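Long-range contacts in putative fimbrial associated sortase-like protein (Corynebacterium diphtheriae, PDB 6BWE), which probably acts as a class C sortase, a cysteine transpeptidase that joins pilin subunits to build pili on the bacterial surface: residues Asp28-Ala33 with Thr151-Thr156; Ser80-Thr85 with Pro147-Val152; Thr156-Val161 with Val206-Asn211. The protein carries 2 engineered substitutions. One frame throughout, in Å; residues are numbered along the deposited sequence. Where two conformers were deposited one is given.

Contact 1 (Asp28-Ala33 with Thr151-Thr156); sequences DSVLEA and TVQGET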
# COMPACT_ATOMS: atom_id res chain seq x y z
N ASP A 28 2.43 22.09 -13.28
CA ASP A 28 3.08 22.17 -11.95
C ASP A 28 2.17 21.74 -10.81
O ASP A 28 2.59 20.95 -9.96
CB ASP A 28 3.63 23.57 -11.66
CG ASP A 28 4.84 23.92 -12.50
OD1 ASP A 28 5.39 23.02 -13.18
OD2 ASP A 28 5.25 25.12 -12.46
N SER A 29 0.92 22.20 -10.82
CA SER A 29 -0.03 21.85 -9.76
C SER A 29 -0.39 20.35 -9.79
O SER A 29 -0.50 19.72 -8.73
CB SER A 29 -1.28 22.76 -9.83
OG SER A 29 -2.37 22.21 -9.11
N VAL A 30 -0.56 19.80 -10.98
CA VAL A 30 -0.89 18.39 -11.17
C VAL A 30 0.28 17.49 -10.70
O VAL A 30 0.08 16.48 -10.00
CB VAL A 30 -1.27 18.13 -12.63
CG1 VAL A 30 -1.42 16.64 -12.92
CG2 VAL A 30 -2.55 18.85 -13.00
N LEU A 31 1.50 17.86 -11.07
CA LEU A 31 2.68 17.15 -10.58
C LEU A 31 2.81 17.19 -9.06
O LEU A 31 3.07 16.13 -8.43
CB LEU A 31 3.95 17.69 -11.24
CG LEU A 31 4.07 17.40 -12.74
CD1 LEU A 31 5.25 18.21 -13.33
CD2 LEU A 31 4.25 15.89 -13.02
N GLU A 32 2.63 18.36 -8.45
CA GLU A 32 2.66 18.49 -7.02
C GLU A 32 1.57 17.63 -6.38
O GLU A 32 1.82 16.93 -5.39
CB GLU A 32 2.52 19.96 -6.58
CG GLU A 32 3.86 20.67 -6.51
CD GLU A 32 4.74 20.12 -5.38
OE1 GLU A 32 4.40 20.34 -4.19
OE2 GLU A 32 5.74 19.41 -5.68
N ALA A 33 0.37 17.70 -6.93
CA ALA A 33 -0.73 16.87 -6.40
C ALA A 33 -0.38 15.38 -6.47
O ALA A 33 -0.73 14.61 -5.56
CB ALA A 33 -2.02 17.13 -7.15
N THR A 151 7.42 10.56 -19.89
CA THR A 151 6.95 11.92 -20.06
C THR A 151 5.63 12.06 -19.33
O THR A 151 4.71 11.29 -19.57
CB THR A 151 6.84 12.30 -21.53
OG1 THR A 151 8.12 12.11 -22.16
CG2 THR A 151 6.45 13.74 -21.69
N VAL A 152 5.55 13.06 -18.46
CA VAL A 152 4.36 13.25 -17.62
C VAL A 152 4.19 14.74 -17.38
O VAL A 152 5.15 15.43 -16.99
CB VAL A 152 4.43 12.38 -16.33
CG1 VAL A 152 5.71 12.64 -15.53
CG2 VAL A 152 3.21 12.56 -15.47
N GLN A 153 3.00 15.25 -17.65
CA GLN A 153 2.71 16.69 -17.54
C GLN A 153 3.80 17.59 -18.11
O GLN A 153 4.19 18.57 -17.49
CB GLN A 153 2.46 17.03 -16.08
CG GLN A 153 1.24 16.29 -15.53
CD GLN A 153 -0.06 16.76 -16.14
OE1 GLN A 153 -0.38 17.93 -16.06
NE2 GLN A 153 -0.84 15.84 -16.72
N GLY A 154 4.29 17.22 -19.28
CA GLY A 154 5.28 18.02 -19.99
C GLY A 154 6.73 17.76 -19.61
O GLY A 154 7.63 18.24 -20.29
N GLU A 155 6.98 17.04 -18.54
CA GLU A 155 8.34 16.87 -18.04
C GLU A 155 8.81 15.47 -18.46
O GLU A 155 7.99 14.57 -18.57
CB GLU A 155 8.33 17.10 -16.53
CG GLU A 155 8.90 16.03 -15.65
CD GLU A 155 8.62 16.32 -14.19
OE1 GLU A 155 8.06 15.42 -13.51
OE2 GLU A 155 8.92 17.45 -13.75
N THR A 156 10.12 15.29 -18.67
CA THR A 156 10.63 14.00 -19.02
C THR A 156 11.60 13.52 -17.93
O THR A 156 12.48 14.26 -17.51
CB THR A 156 11.26 14.00 -20.41
OG1 THR A 156 10.24 14.31 -21.35
CG2 THR A 156 11.81 12.61 -20.77
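Gln-153 sits in the tight turn of a beta hairpin and leans on helix 24-39. The turn, from Val-152 to Glu-155, is type I', closed by two backbone hydrogen bonds between its end residues. Gln-153 CB starts against the leucine, 3.7 Å from Leu-31 CD2. The Gln-153 side chain runs past Leu-31 in the opposite direction. A bend at chi2 (-68°) then carries it across Val-30 at about a right angle. Gln-153 CG lies 3.7 Å from Val-30 CG1. The amide carbon Gln-153 CD comes closer, 3.5 Å from that same Val-30 CG1. At the tip the two branches part. Gln-153 OE1 rests 3.5 Å from Val-30 CB, while Gln-153 NE2 stays 3.9 Å from Val-30 CG1.

Leu-31 fills the middle of the contact. On the next strand the Glu-155 side chain crosses it obliquely and brings Glu-155 OE2 to 3.8 Å from Leu-31 CD1. Val-152 adds a looser touch, its CG2 4.3 Å from Leu-31 CD2. Pro-70 and Val-115 extend the packing around Val-30 and Leu-31.

The contact joins the N-terminal helix to a hairpin of the sortase domain. Between these two segments the polar tips of Gln-153 and Glu-155 meet only hydrocarbon. Cohesion here therefore comes from van der Waals packing, not from directed bonds.

Contact 2 (Ser80-Thr85 with Pro147-Val152); sequences SISIPT and PIYITV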
# COMPACT_ATOMS: atom_id res chain seq x y z
N SER A 80 3.53 8.88 -20.83
CA SER A 80 3.96 7.98 -21.88
C SER A 80 5.39 7.54 -21.59
O SER A 80 6.10 8.18 -20.80
CB SER A 80 3.87 8.63 -23.27
OG SER A 80 4.66 9.79 -23.32
N ILE A 81 5.77 6.43 -22.19
CA ILE A 81 7.06 5.84 -21.98
C ILE A 81 7.71 5.63 -23.33
O ILE A 81 7.05 5.27 -24.28
CB ILE A 81 6.95 4.55 -21.15
CG1 ILE A 81 8.32 4.03 -20.75
CG2 ILE A 81 6.21 3.45 -21.88
CD1 ILE A 81 8.28 3.10 -19.54
N SER A 82 9.01 5.89 -23.38
CA SER A 82 9.86 5.58 -24.53
C SER A 82 11.01 4.67 -24.10
O SER A 82 11.68 4.97 -23.12
CB SER A 82 10.44 6.86 -25.11
OG SER A 82 11.29 6.56 -26.20
N ILE A 83 11.22 3.58 -24.84
CA ILE A 83 12.27 2.60 -24.61
C ILE A 83 12.95 2.41 -25.98
O ILE A 83 12.63 1.49 -26.71
CB ILE A 83 11.77 1.27 -24.03
CG1 ILE A 83 10.85 1.50 -22.80
CG2 ILE A 83 12.95 0.45 -23.58
CD1 ILE A 83 10.09 0.27 -22.38
N PRO A 84 13.85 3.33 -26.34
CA PRO A 84 14.36 3.32 -27.72
C PRO A 84 15.08 2.06 -28.14
O PRO A 84 15.01 1.68 -29.34
CB PRO A 84 15.33 4.51 -27.79
CG PRO A 84 15.42 5.04 -26.43
CD PRO A 84 14.24 4.55 -25.63
N THR A 85 15.73 1.36 -27.21
CA THR A 85 16.43 0.14 -27.63
C THR A 85 15.53 -0.96 -28.17
O THR A 85 16.01 -1.88 -28.83
CB THR A 85 17.34 -0.43 -26.53
OG1 THR A 85 16.59 -0.71 -25.33
CG2 THR A 85 18.47 0.53 -26.25
N PRO A 147 18.26 3.02 -21.53
CA PRO A 147 17.45 4.09 -20.96
C PRO A 147 15.94 3.91 -21.18
O PRO A 147 15.50 3.32 -22.18
CB PRO A 147 17.93 5.31 -21.74
CG PRO A 147 18.22 4.76 -23.09
CD PRO A 147 18.82 3.41 -22.83
N ILE A 148 15.19 4.43 -20.23
CA ILE A 148 13.72 4.48 -20.27
C ILE A 148 13.33 5.92 -19.97
O ILE A 148 13.84 6.49 -19.00
CB ILE A 148 13.12 3.57 -19.19
CG1 ILE A 148 13.46 2.10 -19.49
CG2 ILE A 148 11.62 3.77 -19.06
CD1 ILE A 148 13.32 1.21 -18.27
N TYR A 149 12.48 6.52 -20.81
CA TYR A 149 12.05 7.92 -20.62
C TYR A 149 10.55 7.98 -20.32
O TYR A 149 9.76 7.45 -21.10
CB TYR A 149 12.33 8.74 -21.86
CG TYR A 149 13.80 8.72 -22.28
CD1 TYR A 149 14.68 9.70 -21.87
CD2 TYR A 149 14.29 7.68 -23.05
CE1 TYR A 149 16.02 9.70 -22.27
CE2 TYR A 149 15.63 7.64 -23.44
CZ TYR A 149 16.49 8.65 -23.05
OH TYR A 149 17.83 8.58 -23.42
N ILE A 150 10.17 8.66 -19.24
CA ILE A 150 8.77 8.82 -18.90
C ILE A 150 8.45 10.28 -19.10
O ILE A 150 9.13 11.14 -18.56
CB ILE A 150 8.46 8.39 -17.45
CG1 ILE A 150 8.61 6.87 -17.34
CG2 ILE A 150 7.02 8.79 -17.11
CD1 ILE A 150 8.51 6.35 -15.96
N THR A 151 7.42 10.56 -19.89
CA THR A 151 6.95 11.92 -20.06
C THR A 151 5.63 12.06 -19.33
O THR A 151 4.71 11.29 -19.57
CB THR A 151 6.84 12.30 -21.53
OG1 THR A 151 8.12 12.11 -22.16
CG2 THR A 151 6.45 13.74 -21.69
N VAL A 152 5.55 13.06 -18.46
CA VAL A 152 4.36 13.25 -17.62
C VAL A 152 4.19 14.74 -17.38
O VAL A 152 5.15 15.43 -16.99
CB VAL A 152 4.43 12.38 -16.33
CG1 VAL A 152 5.71 12.64 -15.53
CG2 VAL A 152 3.21 12.56 -15.47
O HOH W 1 16.11 1.90 -24.35
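Ser-82 O stands out by the straightness of its bond. Tyr-149 N gives it a hydrogen bond of 2.9 Å with an N-H...O angle of 172°, the straightest across these segments. The donor lies in the carbonyl plane. A CA-H...O contact from Ile-148 CA, 3.5 Å from Ser-82 O, is the second and weaker grip. Ser-82 N returns a bond to Tyr-149 O, so the pair is hydrogen-bonded in both directions. Ser-80 and Thr-151 make a second such pair, with Ser-80 N 3.0 Å from Thr-151 O. Between them lies the non-hydrogen-bonded pair Ile-81 and Ile-150. Past the last pair a water takes over. It accepts from Thr-85 N and donates to Pro-147 O.

The two faces differ. On the isoleucine face, Ile-81 and Ile-148 lie side by side and point the same way. Ile-81 CG1 is anti to its backbone N (chi1 -172°), which brings Ile-81 CD1 to 3.4 Å from Ile-148 CG2, a tight pair. Leu-186 packs on both residues from strand 183-187. On the face of Ser-80, Ser-82 and Tyr-149, the Tyr-149 ring is met at its edge by Pro-84, just past the strand, with Pro-84 CG 4.0 Å from Tyr-149 CE2. The Tyr-149 hydroxyl is hydrogen-bonded to Asp-212 OD1 and Asn-214 ND2.

The strands run antiparallel, at 161°, with their axes 4.7 Å apart at closest. They are the two end strands of the sheet order. Their pairing closes the eight-stranded beta-barrel that defines the sortase fold.

Contact 3 (Thr156-Val161 with Val206-Asn211); sequences TLKYEV and VDLDPN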
# COMPACT_ATOMS: atom_id res chain seq x y z
N THR A 156 10.12 15.29 -18.67
CA THR A 156 10.63 14.00 -19.02
C THR A 156 11.60 13.52 -17.93
O THR A 156 12.48 14.26 -17.51
CB THR A 156 11.26 14.00 -20.41
OG1 THR A 156 10.24 14.31 -21.35
CG2 THR A 156 11.81 12.61 -20.77
N LEU A 157 11.39 12.29 -17.48
CA LEU A 157 12.22 11.64 -16.47
C LEU A 157 12.98 10.50 -17.14
O LEU A 157 12.38 9.75 -17.91
CB LEU A 157 11.35 11.07 -15.34
CG LEU A 157 10.17 11.88 -14.81
CD1 LEU A 157 9.46 11.14 -13.67
CD2 LEU A 157 10.67 13.21 -14.34
N LYS A 158 14.26 10.35 -16.82
CA LYS A 158 15.09 9.34 -17.41
C LYS A 158 15.44 8.31 -16.34
O LYS A 158 15.78 8.65 -15.22
CB LYS A 158 16.35 9.93 -18.05
CG LYS A 158 17.20 8.92 -18.80
CD LYS A 158 18.45 9.60 -19.42
CE LYS A 158 19.28 8.55 -20.14
NZ LYS A 158 20.54 9.12 -20.73
N TYR A 159 15.30 7.05 -16.72
CA TYR A 159 15.67 5.93 -15.87
C TYR A 159 16.65 5.07 -16.63
O TYR A 159 16.65 5.08 -17.87
CB TYR A 159 14.42 5.13 -15.49
CG TYR A 159 13.56 5.90 -14.52
CD1 TYR A 159 13.65 5.66 -13.15
CD2 TYR A 159 12.67 6.89 -14.97
CE1 TYR A 159 12.91 6.40 -12.24
CE2 TYR A 159 11.92 7.65 -14.06
CZ TYR A 159 12.04 7.39 -12.71
OH TYR A 159 11.35 8.10 -11.77
N GLU A 160 17.45 4.30 -15.90
CA GLU A 160 18.40 3.39 -16.51
C GLU A 160 18.24 1.98 -15.92
O GLU A 160 18.23 1.83 -14.70
CB GLU A 160 19.81 3.96 -16.30
CG GLU A 160 20.94 2.98 -16.45
CD GLU A 160 22.31 3.62 -16.27
OE1 GLU A 160 22.49 4.82 -16.60
OE2 GLU A 160 23.20 2.90 -15.80
N VAL A 161 18.17 0.96 -16.77
CA VAL A 161 17.88 -0.40 -16.33
C VAL A 161 19.02 -0.96 -15.50
O VAL A 161 20.18 -0.84 -15.90
CB VAL A 161 17.62 -1.36 -17.53
CG1 VAL A 161 17.41 -2.80 -17.05
CG2 VAL A 161 16.40 -0.89 -18.32
N VAL A 206 18.13 8.68 -13.34
CA VAL A 206 19.43 9.24 -13.67
C VAL A 206 19.21 10.64 -14.21
O VAL A 206 18.10 10.99 -14.61
CB VAL A 206 20.21 8.38 -14.71
CG1 VAL A 206 20.56 7.03 -14.13
CG2 VAL A 206 19.45 8.22 -16.03
N ASP A 207 20.28 11.43 -14.25
CA ASP A 207 20.19 12.79 -14.77
C ASP A 207 19.88 12.72 -16.27
O ASP A 207 20.32 11.81 -16.96
CB ASP A 207 21.50 13.57 -14.56
CG ASP A 207 21.79 13.88 -13.11
OD1 ASP A 207 20.87 13.85 -12.26
OD2 ASP A 207 22.96 14.21 -12.81
N LEU A 208 19.11 13.68 -16.74
CA LEU A 208 18.72 13.74 -18.14
C LEU A 208 19.54 14.80 -18.85
O LEU A 208 19.44 15.96 -18.48
CB LEU A 208 17.24 14.11 -18.22
CG LEU A 208 16.72 14.39 -19.63
CD1 LEU A 208 16.99 13.21 -20.58
CD2 LEU A 208 15.25 14.73 -19.55
N ASP A 209 20.32 14.44 -19.87
CA ASP A 209 20.94 15.45 -20.76
C ASP A 209 19.84 16.15 -21.58
O ASP A 209 19.07 15.48 -22.28
CB ASP A 209 21.97 14.83 -21.71
CG ASP A 209 22.81 15.89 -22.46
OD1 ASP A 209 22.26 16.71 -23.24
OD2 ASP A 209 24.04 15.90 -22.26
N PRO A 210 19.75 17.50 -21.48
CA PRO A 210 18.77 18.26 -22.30
C PRO A 210 18.87 18.02 -23.82
O PRO A 210 17.84 18.10 -24.51
CB PRO A 210 19.09 19.72 -21.96
CG PRO A 210 19.72 19.69 -20.61
CD PRO A 210 20.48 18.40 -20.55
N ASN A 211 20.09 17.73 -24.32
CA ASN A 211 20.35 17.40 -25.74
C ASN A 211 20.34 15.89 -26.09
O ASN A 211 20.76 15.51 -27.20
CB ASN A 211 21.69 18.02 -26.20
CG ASN A 211 21.62 19.52 -26.36
OD1 ASN A 211 20.74 20.19 -25.82
ND2 ASN A 211 22.57 20.07 -27.11
O HOH W 2 15.67 12.17 -15.00
O HOH W 3 22.22 9.40 -18.12
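In the sortase beta-barrel, strand 155-167 lies antiparallel beside strand 198-206, and this contact lies where strand 198-206 runs on into the loop 207-211. One direct backbone bond joins the two segments. Val-206 N donates to Lys-158 O over 3.0 Å, nearly straight at 167°. The donor stands above the carbonyl plane, 34° out of it. A water also links the backbones. It accepts from Lys-158 N and donates to Val-206 O at 2.7 Å.

Side chains fill in around Val-206. Lys-158 is fully extended, with CG anti to the backbone N (chi1 -175°), and crosses the valine obliquely. Its aliphatic part lies along one methyl, with Lys-158 CG 3.6 Å from Val-206 CG2. Glu-160 takes the other methyl, its CB 3.8 Å from Val-206 CG1. The Lys-158 ammonium reaches beyond, to a salt bridge with Asp-212. A second water links Lys-158 NZ to Asp-207 O.

In the loop, Asp-209 OD1 accepts from Asn-211 N, an Asx turn; Pro-210 and Asn-211 are poorly ordered. The side chain of Leu-208 reaches over to the strand, and Leu-208 CD2 rests 3.5 Å from Thr-156 O.

Overall arrangement
All three contacts meet on the hairpin of strands 147-152 and 155-167. Contact 2 comes first on it, contact 1 takes its turn, and contact 3 follows along the second strand. Contacts 1 and 2 share Thr-151 and Val-152, and contacts 1 and 3 share Thr-156. The centres of contacts 2 and 3 lie about 9 Å apart, and each is about 15 Å from that of contact 1. Leu-157 N and Ile-150 O probably form a hydrogen bond between the strands. The hairpin is thus joined to strand 77-83 along one edge and to strand 198-206 along the other, while the N-terminal helix packs at its turn. All three lie away from the predicted catalytic residues.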